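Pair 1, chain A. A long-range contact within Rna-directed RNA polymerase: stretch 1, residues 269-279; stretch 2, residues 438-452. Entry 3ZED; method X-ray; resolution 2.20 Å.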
# COMPACT_ATOMS: atom_id res chain seq x y z
N SER A 269 -19.56 -15.26 -9.01
CA SER A 269 -20.57 -14.87 -10.00
C SER A 269 -20.05 -13.81 -10.95
O SER A 269 -20.33 -13.90 -12.14
CB SER A 269 -21.84 -14.38 -9.30
OG SER A 269 -22.38 -15.37 -8.44
N PHE A 270 -19.27 -12.83 -10.45
CA PHE A 270 -18.74 -11.77 -11.29
C PHE A 270 -17.75 -12.31 -12.33
O PHE A 270 -17.92 -12.00 -13.51
CB PHE A 270 -18.09 -10.65 -10.46
CG PHE A 270 -17.58 -9.50 -11.31
CD1 PHE A 270 -18.46 -8.69 -12.01
CD2 PHE A 270 -16.21 -9.25 -11.42
CE1 PHE A 270 -17.99 -7.63 -12.80
CE2 PHE A 270 -15.74 -8.19 -12.21
CZ PHE A 270 -16.63 -7.39 -12.89
N ILE A 271 -16.74 -13.10 -11.91
CA ILE A 271 -15.71 -13.64 -12.80
C ILE A 271 -16.33 -14.67 -13.80
O ILE A 271 -15.94 -14.68 -14.97
CB ILE A 271 -14.46 -14.21 -12.02
CG1 ILE A 271 -13.23 -14.44 -12.94
CG2 ILE A 271 -14.77 -15.46 -11.18
CD1 ILE A 271 -12.57 -13.18 -13.47
N ARG A 272 -17.33 -15.48 -13.35
CA ARG A 272 -18.02 -16.47 -14.18
C ARG A 272 -18.90 -15.79 -15.23
O ARG A 272 -18.87 -16.19 -16.40
CB ARG A 272 -18.85 -17.42 -13.30
CG ARG A 272 -19.86 -18.33 -14.04
CD ARG A 272 -20.39 -19.46 -13.17
NE ARG A 272 -20.78 -19.00 -11.83
CZ ARG A 272 -20.19 -19.39 -10.71
NH1 ARG A 272 -19.21 -20.29 -10.74
NH2 ARG A 272 -20.60 -18.91 -9.54
N ASP A 273 -19.68 -14.77 -14.82
CA ASP A 273 -20.57 -14.01 -15.71
C ASP A 273 -19.78 -13.21 -16.72
O ASP A 273 -20.23 -13.08 -17.85
CB ASP A 273 -21.51 -13.07 -14.93
CG ASP A 273 -22.74 -13.72 -14.32
OD1 ASP A 273 -22.82 -14.98 -14.32
OD2 ASP A 273 -23.61 -12.98 -13.83
N LEU A 274 -18.61 -12.69 -16.32
CA LEU A 274 -17.72 -11.94 -17.21
C LEU A 274 -17.13 -12.89 -18.28
O LEU A 274 -17.20 -12.57 -19.47
CB LEU A 274 -16.61 -11.27 -16.38
CG LEU A 274 -15.66 -10.27 -17.07
CD1 LEU A 274 -16.43 -9.08 -17.68
CD2 LEU A 274 -14.62 -9.77 -16.09
N GLY A 275 -16.62 -14.04 -17.85
CA GLY A 275 -16.03 -15.03 -18.74
C GLY A 275 -16.99 -15.57 -19.78
O GLY A 275 -16.61 -15.74 -20.94
N ARG A 276 -18.26 -15.80 -19.36
CA ARG A 276 -19.32 -16.29 -20.23
C ARG A 276 -19.73 -15.22 -21.23
O ARG A 276 -19.82 -15.51 -22.42
CB ARG A 276 -20.53 -16.75 -19.41
CG ARG A 276 -20.58 -18.25 -19.22
CD ARG A 276 -20.68 -18.63 -17.76
NE ARG A 276 -22.02 -18.42 -17.20
CZ ARG A 276 -22.68 -19.34 -16.49
NH1 ARG A 276 -22.14 -20.53 -16.26
NH2 ARG A 276 -23.89 -19.07 -16.02
N ALA A 277 -19.97 -13.98 -20.74
CA ALA A 277 -20.38 -12.83 -21.55
C ALA A 277 -19.36 -12.50 -22.64
O ALA A 277 -19.77 -12.18 -23.76
CB ALA A 277 -20.59 -11.62 -20.66
N ALA A 278 -18.05 -12.61 -22.34
CA ALA A 278 -16.95 -12.34 -23.27
C ALA A 278 -16.89 -13.36 -24.43
O ALA A 278 -16.39 -13.04 -25.51
CB ALA A 278 -15.63 -12.31 -22.53
N THR A 279 -17.43 -14.57 -24.23
CA THR A 279 -17.43 -15.61 -25.27
C THR A 279 -18.88 -15.90 -25.76
O THR A 279 -19.15 -16.97 -26.30
CB THR A 279 -16.70 -16.87 -24.77
OG1 THR A 279 -17.31 -17.33 -23.57
CG2 THR A 279 -15.21 -16.63 -24.54
N PRO A 438 -8.42 -17.08 -20.95
CA PRO A 438 -8.96 -15.81 -21.49
C PRO A 438 -9.84 -15.02 -20.50
O PRO A 438 -9.77 -13.79 -20.50
CB PRO A 438 -9.76 -16.26 -22.71
CG PRO A 438 -9.09 -17.52 -23.14
CD PRO A 438 -8.80 -18.21 -21.83
N THR A 439 -10.63 -15.71 -19.66
CA THR A 439 -11.49 -15.03 -18.67
C THR A 439 -10.67 -14.17 -17.71
O THR A 439 -11.02 -13.01 -17.47
CB THR A 439 -12.33 -16.06 -17.91
OG1 THR A 439 -13.21 -16.68 -18.84
CG2 THR A 439 -13.15 -15.45 -16.76
N TRP A 440 -9.56 -14.72 -17.18
CA TRP A 440 -8.73 -13.98 -16.24
C TRP A 440 -7.90 -12.90 -16.94
O TRP A 440 -7.65 -11.86 -16.32
CB TRP A 440 -7.87 -14.92 -15.40
CG TRP A 440 -8.60 -15.37 -14.17
CD1 TRP A 440 -9.39 -16.48 -14.05
CD2 TRP A 440 -8.71 -14.65 -12.94
NE1 TRP A 440 -9.91 -16.55 -12.77
CE2 TRP A 440 -9.52 -15.44 -12.07
CE3 TRP A 440 -8.19 -13.44 -12.46
CZ2 TRP A 440 -9.84 -15.02 -10.77
CZ3 TRP A 440 -8.47 -13.05 -11.16
CH2 TRP A 440 -9.29 -13.83 -10.33
N ALA A 441 -7.53 -13.09 -18.22
CA ALA A 441 -6.84 -12.06 -19.03
C ALA A 441 -7.81 -10.89 -19.26
O ALA A 441 -7.37 -9.74 -19.21
CB ALA A 441 -6.39 -12.65 -20.37
N THR A 442 -9.12 -11.17 -19.43
CA THR A 442 -10.17 -10.16 -19.61
C THR A 442 -10.35 -9.36 -18.32
O THR A 442 -10.40 -8.13 -18.37
CB THR A 442 -11.49 -10.83 -20.05
OG1 THR A 442 -11.22 -11.59 -21.22
CG2 THR A 442 -12.61 -9.82 -20.32
N PHE A 443 -10.47 -10.06 -17.17
CA PHE A 443 -10.62 -9.37 -15.90
C PHE A 443 -9.42 -8.48 -15.65
O PHE A 443 -9.61 -7.29 -15.43
CB PHE A 443 -10.81 -10.35 -14.73
CG PHE A 443 -10.79 -9.65 -13.39
CD1 PHE A 443 -11.82 -8.77 -13.02
CD2 PHE A 443 -9.71 -9.80 -12.53
CE1 PHE A 443 -11.78 -8.08 -11.80
CE2 PHE A 443 -9.65 -9.09 -11.31
CZ PHE A 443 -10.69 -8.24 -10.95
N ALA A 444 -8.20 -9.04 -15.74
CA ALA A 444 -6.97 -8.31 -15.41
C ALA A 444 -6.68 -7.15 -16.36
O ALA A 444 -6.38 -6.06 -15.88
CB ALA A 444 -5.79 -9.27 -15.39
N MET A 445 -6.79 -7.38 -17.68
CA MET A 445 -6.42 -6.37 -18.67
C MET A 445 -7.53 -5.43 -19.08
O MET A 445 -7.27 -4.25 -19.32
CB MET A 445 -5.87 -7.03 -19.96
CG MET A 445 -4.67 -7.98 -19.75
SD MET A 445 -3.30 -7.33 -18.73
CE MET A 445 -2.78 -5.94 -19.70
N ASN A 446 -8.74 -5.94 -19.22
CA ASN A 446 -9.80 -5.16 -19.81
C ASN A 446 -10.80 -4.56 -18.84
O ASN A 446 -11.49 -3.62 -19.23
CB ASN A 446 -10.56 -6.02 -20.84
CG ASN A 446 -9.68 -6.64 -21.90
OD1 ASN A 446 -9.43 -7.83 -21.90
ND2 ASN A 446 -9.20 -5.85 -22.84
N VAL A 447 -10.93 -5.10 -17.62
CA VAL A 447 -11.97 -4.58 -16.71
C VAL A 447 -11.40 -4.06 -15.38
O VAL A 447 -11.73 -2.94 -15.00
CB VAL A 447 -13.08 -5.65 -16.47
CG1 VAL A 447 -14.10 -5.20 -15.43
CG2 VAL A 447 -13.76 -6.05 -17.78
N ALA A 448 -10.59 -4.88 -14.68
CA ALA A 448 -10.07 -4.55 -13.34
C ALA A 448 -9.48 -3.13 -13.22
O ALA A 448 -9.86 -2.48 -12.26
CB ALA A 448 -9.03 -5.58 -12.90
N PRO A 449 -8.62 -2.60 -14.12
CA PRO A 449 -8.10 -1.24 -13.91
C PRO A 449 -9.19 -0.16 -13.75
O PRO A 449 -8.97 0.76 -12.95
CB PRO A 449 -7.24 -0.99 -15.15
CG PRO A 449 -6.79 -2.36 -15.57
CD PRO A 449 -8.02 -3.20 -15.33
N SER A 450 -10.37 -0.30 -14.41
CA SER A 450 -11.45 0.70 -14.31
C SER A 450 -12.38 0.45 -13.13
O SER A 450 -13.27 1.27 -12.86
CB SER A 450 -12.25 0.81 -15.60
OG SER A 450 -11.53 1.62 -16.52
N MET A 451 -12.15 -0.62 -12.40
CA MET A 451 -12.95 -0.87 -11.21
C MET A 451 -12.39 -0.12 -10.01
O MET A 451 -13.14 0.19 -9.09
CB MET A 451 -13.03 -2.37 -10.93
CG MET A 451 -14.01 -3.08 -11.85
SD MET A 451 -13.86 -4.84 -11.57
CE MET A 451 -15.07 -5.07 -10.30
N VAL A 452 -11.08 0.18 -10.01
CA VAL A 452 -10.44 0.83 -8.84
C VAL A 452 -9.69 2.12 -9.23
O VAL A 452 -9.22 2.83 -8.34
CB VAL A 452 -9.54 -0.16 -8.04
CG1 VAL A 452 -10.36 -1.33 -7.49
CG2 VAL A 452 -8.36 -0.67 -8.86
O HOH W 1 -14.10 -15.96 -21.34

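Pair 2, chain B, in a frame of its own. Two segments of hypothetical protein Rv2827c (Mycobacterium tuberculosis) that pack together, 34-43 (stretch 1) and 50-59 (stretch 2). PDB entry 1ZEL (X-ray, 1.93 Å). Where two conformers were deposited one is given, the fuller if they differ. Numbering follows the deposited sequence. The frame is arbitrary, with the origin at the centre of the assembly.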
# COMPACT_ATOMS: atom_id res chain seq x y z
N THR B 34 2.24 -13.43 17.91
CA THR B 34 1.09 -14.31 17.71
C THR B 34 0.68 -14.92 19.04
O THR B 34 1.47 -14.98 19.98
CB THR B 34 1.37 -15.42 16.67
OG1 THR B 34 2.34 -16.33 17.19
CG2 THR B 34 1.93 -14.83 15.39
N LYS B 35 -0.56 -15.42 19.11
CA LYS B 35 -1.01 -16.10 20.30
C LYS B 35 -0.13 -17.31 20.64
O LYS B 35 0.14 -17.59 21.81
CB LYS B 35 -2.47 -16.55 20.17
CG LYS B 35 -2.96 -17.21 21.45
CD LYS B 35 -4.44 -17.41 21.45
CE LYS B 35 -4.86 -18.17 22.68
NZ LYS B 35 -6.31 -18.44 22.55
N GLU B 36 0.36 -18.00 19.60
CA GLU B 36 1.20 -19.17 19.76
C GLU B 36 2.56 -18.80 20.32
O GLU B 36 3.12 -19.55 21.12
CB GLU B 36 1.40 -19.87 18.41
CG GLU B 36 0.12 -20.48 17.80
CD GLU B 36 -0.71 -19.50 16.94
OE1 GLU B 36 -0.51 -18.27 17.01
OE2 GLU B 36 -1.59 -19.97 16.20
N ASP B 37 3.10 -17.67 19.88
CA ASP B 37 4.37 -17.15 20.37
C ASP B 37 4.23 -16.79 21.85
O ASP B 37 5.09 -17.13 22.67
CB ASP B 37 4.78 -15.92 19.53
CG ASP B 37 6.12 -15.28 19.97
OD1 ASP B 37 6.92 -15.94 20.66
OD2 ASP B 37 6.37 -14.10 19.61
N LEU B 38 3.17 -16.10 22.20
CA LEU B 38 2.96 -15.78 23.61
C LEU B 38 2.76 -17.03 24.46
O LEU B 38 3.31 -17.11 25.56
CB LEU B 38 1.79 -14.80 23.79
CG LEU B 38 1.94 -14.20 25.19
CD1 LEU B 38 2.75 -12.89 25.14
CD2 LEU B 38 0.63 -14.03 25.85
N THR B 39 1.97 -17.99 23.97
CA THR B 39 1.73 -19.26 24.70
C THR B 39 3.05 -19.98 25.04
O THR B 39 3.24 -20.44 26.17
CB THR B 39 0.80 -20.23 23.90
OG1 THR B 39 -0.47 -19.60 23.67
CG2 THR B 39 0.55 -21.51 24.66
N GLN B 40 3.94 -20.09 24.05
CA GLN B 40 5.23 -20.72 24.21
C GLN B 40 6.09 -19.95 25.23
O GLN B 40 6.75 -20.55 26.06
CB GLN B 40 5.94 -20.82 22.85
CG GLN B 40 7.39 -21.34 22.89
CD GLN B 40 7.56 -22.69 23.55
OE1 GLN B 40 6.58 -23.42 23.76
NE2 GLN B 40 8.80 -23.04 23.87
N ARG B 41 6.08 -18.62 25.15
CA ARG B 41 6.86 -17.79 26.06
C ARG B 41 6.34 -17.90 27.51
O ARG B 41 7.11 -17.88 28.47
CB ARG B 41 6.78 -16.33 25.61
CG ARG B 41 7.56 -16.05 24.34
CD ARG B 41 7.49 -14.58 23.94
NE ARG B 41 8.28 -14.32 22.73
CZ ARG B 41 9.59 -14.06 22.71
NH1 ARG B 41 10.30 -14.00 23.83
NH2 ARG B 41 10.19 -13.84 21.56
N LEU B 42 5.03 -18.04 27.68
CA LEU B 42 4.50 -18.27 29.02
C LEU B 42 5.06 -19.56 29.62
O LEU B 42 5.56 -19.56 30.76
CB LEU B 42 2.98 -18.32 29.01
CG LEU B 42 2.34 -16.94 28.79
CD1 LEU B 42 0.87 -17.20 28.48
CD2 LEU B 42 2.51 -16.11 30.05
N THR B 43 4.99 -20.64 28.85
CA THR B 43 5.48 -21.97 29.25
C THR B 43 6.95 -21.92 29.60
O THR B 43 7.36 -22.41 30.66
CB THR B 43 5.25 -23.01 28.11
OG1 THR B 43 3.84 -23.16 27.88
CG2 THR B 43 5.83 -24.38 28.49
N ASP B 50 -3.35 -19.48 32.02
CA ASP B 50 -4.09 -19.62 30.77
C ASP B 50 -3.60 -18.53 29.82
O ASP B 50 -3.53 -17.36 30.22
CB ASP B 50 -5.58 -19.46 31.04
CG ASP B 50 -6.39 -19.41 29.76
OD1 ASP B 50 -6.50 -20.46 29.09
OD2 ASP B 50 -6.90 -18.32 29.45
N PRO B 51 -3.21 -18.89 28.57
CA PRO B 51 -2.74 -17.90 27.60
C PRO B 51 -3.71 -16.74 27.38
O PRO B 51 -3.29 -15.59 27.42
CB PRO B 51 -2.56 -18.72 26.32
CG PRO B 51 -2.27 -20.10 26.83
CD PRO B 51 -3.16 -20.26 28.02
N ASP B 52 -5.00 -17.03 27.19
CA ASP B 52 -6.00 -15.98 27.01
C ASP B 52 -6.05 -15.00 28.19
O ASP B 52 -6.06 -13.78 28.00
CB ASP B 52 -7.38 -16.62 26.79
CG ASP B 52 -7.53 -17.19 25.40
OD1 ASP B 52 -6.72 -16.82 24.53
OD2 ASP B 52 -8.46 -17.99 25.17
N SER B 53 -6.09 -15.56 29.39
CA SER B 53 -5.98 -14.78 30.62
C SER B 53 -4.72 -13.93 30.71
O SER B 53 -4.80 -12.77 31.09
CB SER B 53 -6.00 -15.71 31.82
OG SER B 53 -6.03 -14.96 33.01
N ALA B 54 -3.57 -14.52 30.43
CA ALA B 54 -2.29 -13.80 30.40
C ALA B 54 -2.36 -12.62 29.44
O ALA B 54 -1.98 -11.48 29.80
CB ALA B 54 -1.17 -14.75 29.97
N ILE B 55 -2.88 -12.87 28.24
CA ILE B 55 -2.96 -11.83 27.21
C ILE B 55 -3.88 -10.69 27.63
O ILE B 55 -3.55 -9.52 27.41
CB ILE B 55 -3.37 -12.39 25.81
CG1 ILE B 55 -2.27 -13.31 25.28
CG2 ILE B 55 -3.59 -11.25 24.82
CD1 ILE B 55 -2.72 -14.35 24.30
N ARG B 56 -5.02 -11.04 28.23
CA ARG B 56 -6.02 -10.07 28.68
C ARG B 56 -5.37 -9.11 29.67
O ARG B 56 -5.54 -7.89 29.58
CB ARG B 56 -7.16 -10.82 29.38
CG ARG B 56 -8.54 -10.22 29.29
CD ARG B 56 -9.60 -11.32 29.08
NE ARG B 56 -9.50 -12.41 30.05
CZ ARG B 56 -9.67 -13.70 29.77
NH1 ARG B 56 -9.97 -14.08 28.53
NH2 ARG B 56 -9.54 -14.61 30.72
N GLU B 57 -4.66 -9.68 30.64
CA GLU B 57 -3.96 -8.86 31.63
C GLU B 57 -2.84 -8.03 31.01
O GLU B 57 -2.67 -6.85 31.33
CB GLU B 57 -3.41 -9.70 32.78
CG GLU B 57 -2.75 -8.85 33.88
CD GLU B 57 -2.36 -9.67 35.08
OE1 GLU B 57 -2.91 -10.77 35.18
OE2 GLU B 57 -1.51 -9.24 35.90
N LEU B 58 -2.07 -8.64 30.12
CA LEU B 58 -0.98 -7.92 29.46
C LEU B 58 -1.51 -6.76 28.60
O LEU B 58 -0.85 -5.70 28.46
CB LEU B 58 -0.12 -8.91 28.65
CG LEU B 58 0.84 -9.76 29.49
CD1 LEU B 58 1.51 -10.86 28.62
CD2 LEU B 58 1.93 -8.92 30.21
N ARG B 59 -2.71 -6.99 28.04
CA ARG B 59 -3.45 -5.98 27.28
C ARG B 59 -3.89 -4.86 28.24
O ARG B 59 -3.71 -3.66 27.97
CB ARG B 59 -4.70 -6.65 26.68
CG ARG B 59 -4.95 -6.40 25.20
CD ARG B 59 -6.44 -6.49 24.84
NE ARG B 59 -7.09 -7.75 25.23
CZ ARG B 59 -7.03 -8.89 24.53
NH1 ARG B 59 -7.67 -9.98 24.96
NH2 ARG B 59 -6.32 -8.93 23.41

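Two helices crossing at close to a right angle form the common frame of both pairs. In pair 1 the axes approach to 9.0 Å at 106°; in pair 2 they approach to 10.0 Å at 100°, and the N, CA and C atoms of 14 central residues superpose with an RMSD of 0.7 Å. Steeply crossed helices touch over a short patch, so a few positions carry the packing, and the buried surface is modest: 488 Å² in pair 1, 395 Å² in pair 2.

The tightest point is where Gly275(A) matches Thr39(B), facing the matched Thr439(A) and Pro51(B). In pair 1 the CA atoms of Gly275(A) and Thr439(A) lie 4.5 Å apart, and glycine permits it: an ideal CB on Gly275(A) would fall 2.5 Å from Thr439(A) OG1, a clash. The bare CA of Gly275(A) sits 3.3 Å from that same OG1, and a water bridges the two helices here, donating to Gly275(A) O at 2.6 Å and to Thr439(A) OG1 at 2.7 Å. Pair 2 has a side chain at this position, and the CA atoms of Thr39(B) and Pro51(B) stand 5.5 Å apart. Thr39(B) points its CB sideways; its OG1 donates to Lys35(B) O of its own helix at 2.8 Å and also lies 3.5 Å from Pro51(B) CB. The hydroxyl is thus satisfied locally while it rests against the proline ring.

One turn earlier, Ile271(A) matches Lys35(B), and opposite them Trp440(A) matches Asp52(B). Pair 1 solves this corner with apolar packing: Ile271(A) CD1 lies over the six-membered ring of Trp440(A), 4.2 Å from its centroid, and reaches Phe443(A) CB at 3.6 Å. Pair 2 uses charge. Lys35(B), all t, extends so that NZ donates to Asp52(B) OD1 at 2.6 Å in a salt bridge, the one hydrogen bond between its helices; pair 1 has no direct one. The lysine still offers its aliphatic part, with CG 4.0 Å from Ile55(B) CD1.

The closest side-chain match is the leucine, Leu274(A) and Leu38(B), whose side-chain centres fall 0.8 Å apart. Both have chi1 t and point toward the partner helix, against the matched Phe443(A) and Ile55(B). Leu274(A) CD2 stands 4.1 Å from Phe443(A) CB, at the edge of the ring, whereas Leu38(B) CD2 presses to a very short 3.0 Å from Ile55(B) CG1.

At the next matched pair, size is redistributed. Ala278(A) CB meets Thr442(A) CG2 at 4.5 Å; in pair 2 the larger Leu42(B) sends CD1 to within 3.5 Å of Ala54(B) CB.

The lesson is that the crossing brings a shared set of central positions together without fixing their chemistry; toward the ends the contacts differ, since Phe270(A) packs on the partner helix where its match Thr34(B) is out of reach. A leucine facing the partner recurs, the closest backbone approach takes glycine or a slightly wider spacing, and the flank accepts either an aromatic face or an ion pair.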